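Local coordinates for uncharacterized protein yfeY (Escherichia coli, PDB 2QZB) that is of unknown function but belongs to the DUF1131 family and is probably a lipoprotein of the bacterial envelope, at residues Thr99-Ser102 with Asp103-Lys107; Glu128-Gln131 with His132-Tyr135. All blocks are in the same frame, centred on the assembly; numbering follows the deposited sequence.

Interaction 1. Residues Thr99-Ser102 with Asp103-Lys107; sequences TPFS and DLYSK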
ATOM      1  N   THR A  99     -11.073  -6.217  -0.897  1.00 23.30           N
ATOM      2  CA  THR A  99     -12.162  -5.771  -0.018  1.00 21.77           C
ATOM      3  C   THR A  99     -13.004  -4.747  -0.802  1.00 22.19           C
ATOM      4  O   THR A  99     -12.441  -3.859  -1.417  1.00 21.38           O
ATOM      5  CB  THR A  99     -11.617  -5.164   1.283  1.00 21.41           C
ATOM      6  OG1 THR A  99     -10.959  -6.202   2.007  1.00 20.20           O
ATOM      7  CG2 THR A  99     -12.764  -4.566   2.202  1.00 19.85           C
ATOM      8  N   PRO A 100     -14.347  -4.888  -0.805  1.00 22.15           N
ATOM      9  CA  PRO A 100     -15.207  -3.897  -1.456  1.00 21.88           C
ATOM     10  C   PRO A 100     -15.157  -2.526  -0.740  1.00 22.89           C
ATOM     11  O   PRO A 100     -15.112  -2.451   0.481  1.00 21.42           O
ATOM     12  CB  PRO A 100     -16.608  -4.521  -1.375  1.00 22.62           C
ATOM     13  CG  PRO A 100     -16.328  -6.063  -1.203  1.00 23.99           C
ATOM     14  CD  PRO A 100     -15.125  -6.026  -0.271  1.00 23.21           C
ATOM     15  N   PHE A 101     -15.126  -1.453  -1.509  1.00 22.31           N
ATOM     16  CA  PHE A 101     -15.237  -0.108  -0.916  1.00 23.17           C
ATOM     17  C   PHE A 101     -16.402   0.025   0.094  1.00 23.48           C
ATOM     18  O   PHE A 101     -16.219   0.541   1.207  1.00 23.73           O
ATOM     19  CB  PHE A 101     -15.421   0.898  -2.067  1.00 22.19           C
ATOM     20  CG  PHE A 101     -15.483   2.332  -1.627  1.00 22.21           C
ATOM     21  CD1 PHE A 101     -14.313   3.064  -1.416  1.00 23.32           C
ATOM     22  CD2 PHE A 101     -16.718   2.981  -1.498  1.00 22.61           C
ATOM     23  CE1 PHE A 101     -14.353   4.407  -1.021  1.00 22.14           C
ATOM     24  CE2 PHE A 101     -16.782   4.322  -1.118  1.00 22.34           C
ATOM     25  CZ  PHE A 101     -15.605   5.041  -0.864  1.00 23.09           C
ATOM     26  N   SER A 102     -17.584  -0.458  -0.316  1.00 23.52           N
ATOM     27  CA  SER A 102     -18.853  -0.382   0.437  1.00 24.15           C
ATOM     28  C   SER A 102     -18.860  -1.171   1.742  1.00 24.82           C
ATOM     29  O   SER A 102     -19.722  -0.929   2.623  1.00 23.07           O
ATOM     30  CB  SER A 102     -19.994  -0.874  -0.456  1.00 24.74           C
ATOM     31  OG  SER A 102     -19.739  -2.204  -0.901  1.00 27.16           O
ATOM     32  N   ASP A 103     -17.884  -2.076   1.889  1.00 23.96           N
ATOM     33  CA  ASP A 103     -17.633  -2.750   3.167  1.00 24.83           C
ATOM     34  C   ASP A 103     -17.047  -1.766   4.226  1.00 24.76           C
ATOM     35  O   ASP A 103     -17.170  -1.955   5.450  1.00 24.35           O
ATOM     36  CB  ASP A 103     -16.657  -3.934   2.942  1.00 24.32           C
ATOM     37  CG  ASP A 103     -17.372  -5.239   2.548  1.00 28.49           C
ATOM     38  OD1 ASP A 103     -18.579  -5.210   2.250  1.00 31.79           O
ATOM     39  OD2 ASP A 103     -16.728  -6.312   2.535  1.00 30.89           O
ATOM     40  N   LEU A 104     -16.390  -0.721   3.752  1.00 24.53           N
ATOM     41  CA  LEU A 104     -15.610   0.130   4.658  1.00 24.43           C
ATOM     42  C   LEU A 104     -16.129   1.527   4.801  1.00 23.99           C
ATOM     43  O   LEU A 104     -16.013   2.099   5.880  1.00 23.99           O
ATOM     44  CB  LEU A 104     -14.144   0.204   4.203  1.00 24.31           C
ATOM     45  CG  LEU A 104     -13.493  -1.167   4.074  1.00 26.95           C
ATOM     46  CD1 LEU A 104     -12.187  -1.029   3.327  1.00 27.20           C
ATOM     47  CD2 LEU A 104     -13.315  -1.833   5.443  1.00 25.41           C
ATOM     48  N   TYR A 105     -16.670   2.077   3.714  1.00 24.51           N
ATOM     49  CA  TYR A 105     -17.065   3.492   3.654  1.00 25.27           C
ATOM     50  C   TYR A 105     -18.456   3.639   3.073  1.00 26.20           C
ATOM     51  O   TYR A 105     -18.804   2.969   2.104  1.00 26.59           O
ATOM     52  CB  TYR A 105     -16.087   4.345   2.833  1.00 25.27           C
ATOM     53  CG  TYR A 105     -14.641   4.191   3.256  1.00 25.71           C
ATOM     54  CD1 TYR A 105     -14.177   4.782   4.416  1.00 25.42           C
ATOM     55  CD2 TYR A 105     -13.765   3.390   2.517  1.00 26.80           C
ATOM     56  CE1 TYR A 105     -12.854   4.628   4.837  1.00 27.02           C
ATOM     57  CE2 TYR A 105     -12.421   3.193   2.943  1.00 29.10           C
ATOM     58  CZ  TYR A 105     -11.980   3.844   4.083  1.00 26.15           C
ATOM     59  OH  TYR A 105     -10.680   3.688   4.497  1.00 29.64           O
ATOM     60  N   SER A 106     -19.250   4.512   3.682  1.00 27.31           N
ATOM     61  CA  SER A 106     -20.562   4.854   3.140  1.00 28.68           C
ATOM     62  C   SER A 106     -20.464   5.962   2.113  1.00 29.75           C
ATOM     63  O   SER A 106     -21.381   6.157   1.313  1.00 29.67           O
ATOM     64  CB  SER A 106     -21.524   5.245   4.250  1.00 29.56           C
ATOM     65  OG  SER A 106     -21.294   6.543   4.702  1.00 31.28           O
ATOM     66  N   LYS A 107     -19.330   6.669   2.127  1.00 30.16           N
ATOM     67  CA  LYS A 107     -19.075   7.785   1.225  1.00 31.16           C
ATOM     68  C   LYS A 107     -17.588   8.121   1.216  1.00 30.36           C
ATOM     69  O   LYS A 107     -16.854   7.789   2.142  1.00 30.66           O
ATOM     70  CB  LYS A 107     -19.930   9.010   1.599  1.00 30.77           C
ATOM     71  CG  LYS A 107     -19.485   9.780   2.816  1.00 32.20           C
ATOM     72  CD  LYS A 107     -20.584  10.747   3.334  1.00 33.09           C
ATOM     73  CE  LYS A 107     -20.718  12.022   2.467  1.00 37.67           C
ATOM     74  NZ  LYS A 107     -21.003  13.298   3.245  1.00 34.85           N
TER
HETATM   75  O   HOH W   1     -20.697  -4.104   0.782  1.00 38.91           O
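F101 presents one face of its ring to the CB of Y105, which sits 4.2 Å from the ring centroid in a CH-pi contact four residues along a short helical turn. The tyrosine ring continues past the phenylalanine at an oblique attitude, the planes 42° apart, and F101 CE1 comes within 3.7 Å of Y105 CD2. With F101 CG anti to the backbone N (chi1 -177°), the ring reaches along the turn to Y105. It also meets F137 of strand 133-138 edge-to-face and touches C125, half of the disulfide with C112, so the turn packs on the sheet through its aromatic pair. The polar end of Y105 is held separately, by a hydrogen bond from OH to K126 O.

Three backbone bonds draw the turn together. F101 O accepts twice, from L104 N at 2.8 Å (i to i+3) and from Y105 N at 3.0 Å (i to i+4). The second donor approaches almost in line with the carbonyl bond (162° at the oxygen), while the first stands above the carbonyl plane. One residue earlier, D103 N reaches P100 O at 3.1 Å, again an i to i+3 bond.

T99 CG2 meets the L104 side chain, the two crossing at about a right angle. D103 OD2 lies 3.2 Å from P100 CD, beside the proline ring. The other carboxylate oxygen, D103 OD1, accepts a bond from a water at 2.8 Å, and the same water is 2.7 Å from S102 OG.

Interaction 2. Residues Glu128-Gln131 with His132-Tyr135; sequences EGSQ and HISY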
ATOM      1  N   GLU A 128      -9.708   3.629   8.970  1.00 31.09           N
ATOM      2  CA  GLU A 128     -10.405   4.148  10.152  1.00 31.58           C
ATOM      3  C   GLU A 128      -9.622   3.816  11.442  1.00 30.89           C
ATOM      4  O   GLU A 128      -9.267   2.670  11.702  1.00 29.82           O
ATOM      5  CB  GLU A 128     -11.842   3.575  10.189  1.00 32.64           C
ATOM      6  CG  GLU A 128     -12.616   3.888  11.467  1.00 34.81           C
ATOM      7  CD  GLU A 128     -12.775   5.385  11.660  1.00 39.57           C
ATOM      8  OE1 GLU A 128     -13.182   6.051  10.678  1.00 43.12           O
ATOM      9  OE2 GLU A 128     -12.473   5.896  12.768  1.00 38.54           O
ATOM     10  N   GLY A 129      -9.320   4.837  12.235  1.00 31.85           N
ATOM     11  CA  GLY A 129      -8.586   4.634  13.489  1.00 32.72           C
ATOM     12  C   GLY A 129      -7.083   4.378  13.362  1.00 33.16           C
ATOM     13  O   GLY A 129      -6.406   4.069  14.366  1.00 33.88           O
ATOM     14  N   SER A 130      -6.551   4.496  12.143  1.00 32.49           N
ATOM     15  CA  SER A 130      -5.111   4.285  11.910  1.00 31.37           C
ATOM     16  C   SER A 130      -4.373   5.590  11.654  1.00 30.69           C
ATOM     17  O   SER A 130      -4.905   6.484  11.003  1.00 30.28           O
ATOM     18  CB  SER A 130      -4.888   3.362  10.711  1.00 31.29           C
ATOM     19  OG  SER A 130      -3.494   3.155  10.505  1.00 29.40           O
ATOM     20  N   GLN A 131      -3.136   5.679  12.137  1.00 30.45           N
ATOM     21  CA  GLN A 131      -2.229   6.797  11.854  0.50 30.77           C
ATOM     22  C   GLN A 131      -1.288   6.460  10.680  1.00 30.34           C
ATOM     23  O   GLN A 131      -0.604   7.324  10.146  1.00 30.86           O
ATOM     24  CB  GLN A 131      -1.367   7.091  13.095  0.50 30.99           C
ATOM     25  CG  GLN A 131      -2.129   7.652  14.320  0.50 31.93           C
ATOM     26  CD  GLN A 131      -1.426   7.387  15.649  0.50 32.31           C
ATOM     27  OE1 GLN A 131      -2.082   7.237  16.684  0.50 34.62           O
ATOM     28  NE2 GLN A 131      -0.091   7.317  15.629  0.50 34.72           N
ATOM     29  N   HIS A 132      -1.211   5.181  10.307  1.00 28.66           N
ATOM     30  CA  HIS A 132      -0.158   4.753   9.352  1.00 26.64           C
ATOM     31  C   HIS A 132      -0.643   4.035   8.114  1.00 25.37           C
ATOM     32  O   HIS A 132       0.093   3.969   7.140  1.00 25.31           O
ATOM     33  CB  HIS A 132       0.891   3.899  10.075  1.00 26.97           C
ATOM     34  CG  HIS A 132       1.603   4.636  11.152  1.00 30.24           C
ATOM     35  ND1 HIS A 132       1.292   4.490  12.490  1.00 33.26           N
ATOM     36  CD2 HIS A 132       2.565   5.590  11.088  1.00 31.74           C
ATOM     37  CE1 HIS A 132       2.047   5.309  13.200  1.00 33.45           C
ATOM     38  NE2 HIS A 132       2.836   5.978  12.376  1.00 32.18           N
ATOM     39  N   ILE A 133      -1.878   3.515   8.136  1.00 24.10           N
ATOM     40  CA  ILE A 133      -2.414   2.660   7.044  1.00 23.47           C
ATOM     41  C   ILE A 133      -3.456   3.374   6.176  1.00 24.71           C
ATOM     42  O   ILE A 133      -4.344   4.095   6.702  1.00 23.16           O
ATOM     43  CB  ILE A 133      -2.970   1.313   7.618  1.00 23.18           C
ATOM     44  CG1 ILE A 133      -1.902   0.595   8.440  1.00 22.05           C
ATOM     45  CG2 ILE A 133      -3.535   0.377   6.511  1.00 23.11           C
ATOM     46  CD1 ILE A 133      -2.491  -0.562   9.305  1.00 24.19           C
ATOM     47  N   SER A 134      -3.320   3.189   4.851  1.00 24.39           N
ATOM     48  CA  SER A 134      -4.235   3.685   3.841  1.00 25.73           C
ATOM     49  C   SER A 134      -4.527   2.526   2.897  1.00 25.35           C
ATOM     50  O   SER A 134      -3.748   1.580   2.842  1.00 24.94           O
ATOM     51  CB  SER A 134      -3.578   4.792   3.017  1.00 26.63           C
ATOM     52  OG  SER A 134      -3.227   5.902   3.831  1.00 32.85           O
ATOM     53  N   TYR A 135      -5.625   2.624   2.151  1.00 25.01           N
ATOM     54  CA  TYR A 135      -6.001   1.628   1.150  1.00 25.92           C
ATOM     55  C   TYR A 135      -6.142   2.376  -0.156  1.00 25.65           C
ATOM     56  O   TYR A 135      -6.708   3.479  -0.182  1.00 26.79           O
ATOM     57  CB  TYR A 135      -7.351   0.962   1.508  1.00 25.34           C
ATOM     58  CG  TYR A 135      -7.485   0.473   2.940  1.00 25.15           C
ATOM     59  CD1 TYR A 135      -6.596  -0.452   3.471  1.00 24.04           C
ATOM     60  CD2 TYR A 135      -8.521   0.927   3.761  1.00 25.44           C
ATOM     61  CE1 TYR A 135      -6.699  -0.880   4.782  1.00 24.65           C
ATOM     62  CE2 TYR A 135      -8.652   0.473   5.068  1.00 21.53           C
ATOM     63  CZ  TYR A 135      -7.750  -0.425   5.568  1.00 25.64           C
ATOM     64  OH  TYR A 135      -7.880  -0.901   6.854  1.00 24.33           O
TER
HETATM   65  O   HOH W   2      -4.036   6.589   7.753  1.00 43.71           O
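From S130 to I133 the backbone makes a tight bend into strand 133-138: S130 is extended, Q131 and H132 have near-helical psi values of -14° and -18°, and I133 is extended again. The bend is an ST turn, defined by H132 N bonding to S130 OG at 3.1 Å, and it is reinforced by I133 N, which reaches the same oxygen at 2.9 Å. The S130 hydroxyl reaches both amides because chi1 (-179°) turns OG away from the serine's own N and beside its carbonyl carbon. I133 CB packs 3.5 Å from S130 OG. E18 braces the turn from outside, its OE2 bonding S130 OG and its OE1 bonding both Q131 N and H132 ND1. Without the hydroxyl, as with an alanine here, the amides of H132 and I133 would probably lose their shared acceptor and E18 OE2 a partner.

Q131 is modelled in two conformers, so its contact with H132 is less certain; in one of them CB lies over a face of the imidazole, 4.1 Å from its centroid, toward the rim. Across the bend, a water donates to I133 O at 2.7 Å and, weakly, to S130 O at 3.4 Å.

Interactions 1 and 2 follow one another along the chain, and their centres lie about 14 Å apart. They touch through Y135, which belongs to 132-135 but takes no part in the serine-centred turn: its CD2 is 3.6 Å from Y105 OH and 4.2 Å from L104 CD1, both packing contacts. Strand 133-138 is the common element. Interaction 2 leads into it, whereas interaction 1 rests on Y135 and F137. Strand 123-126 joins them further, since C125 touches F101 and Y105 and pairs by backbone bonds with Y135. The hydroxyl of Y135 is tied elsewhere, by a hydrogen bond between its OH and T93 OG1.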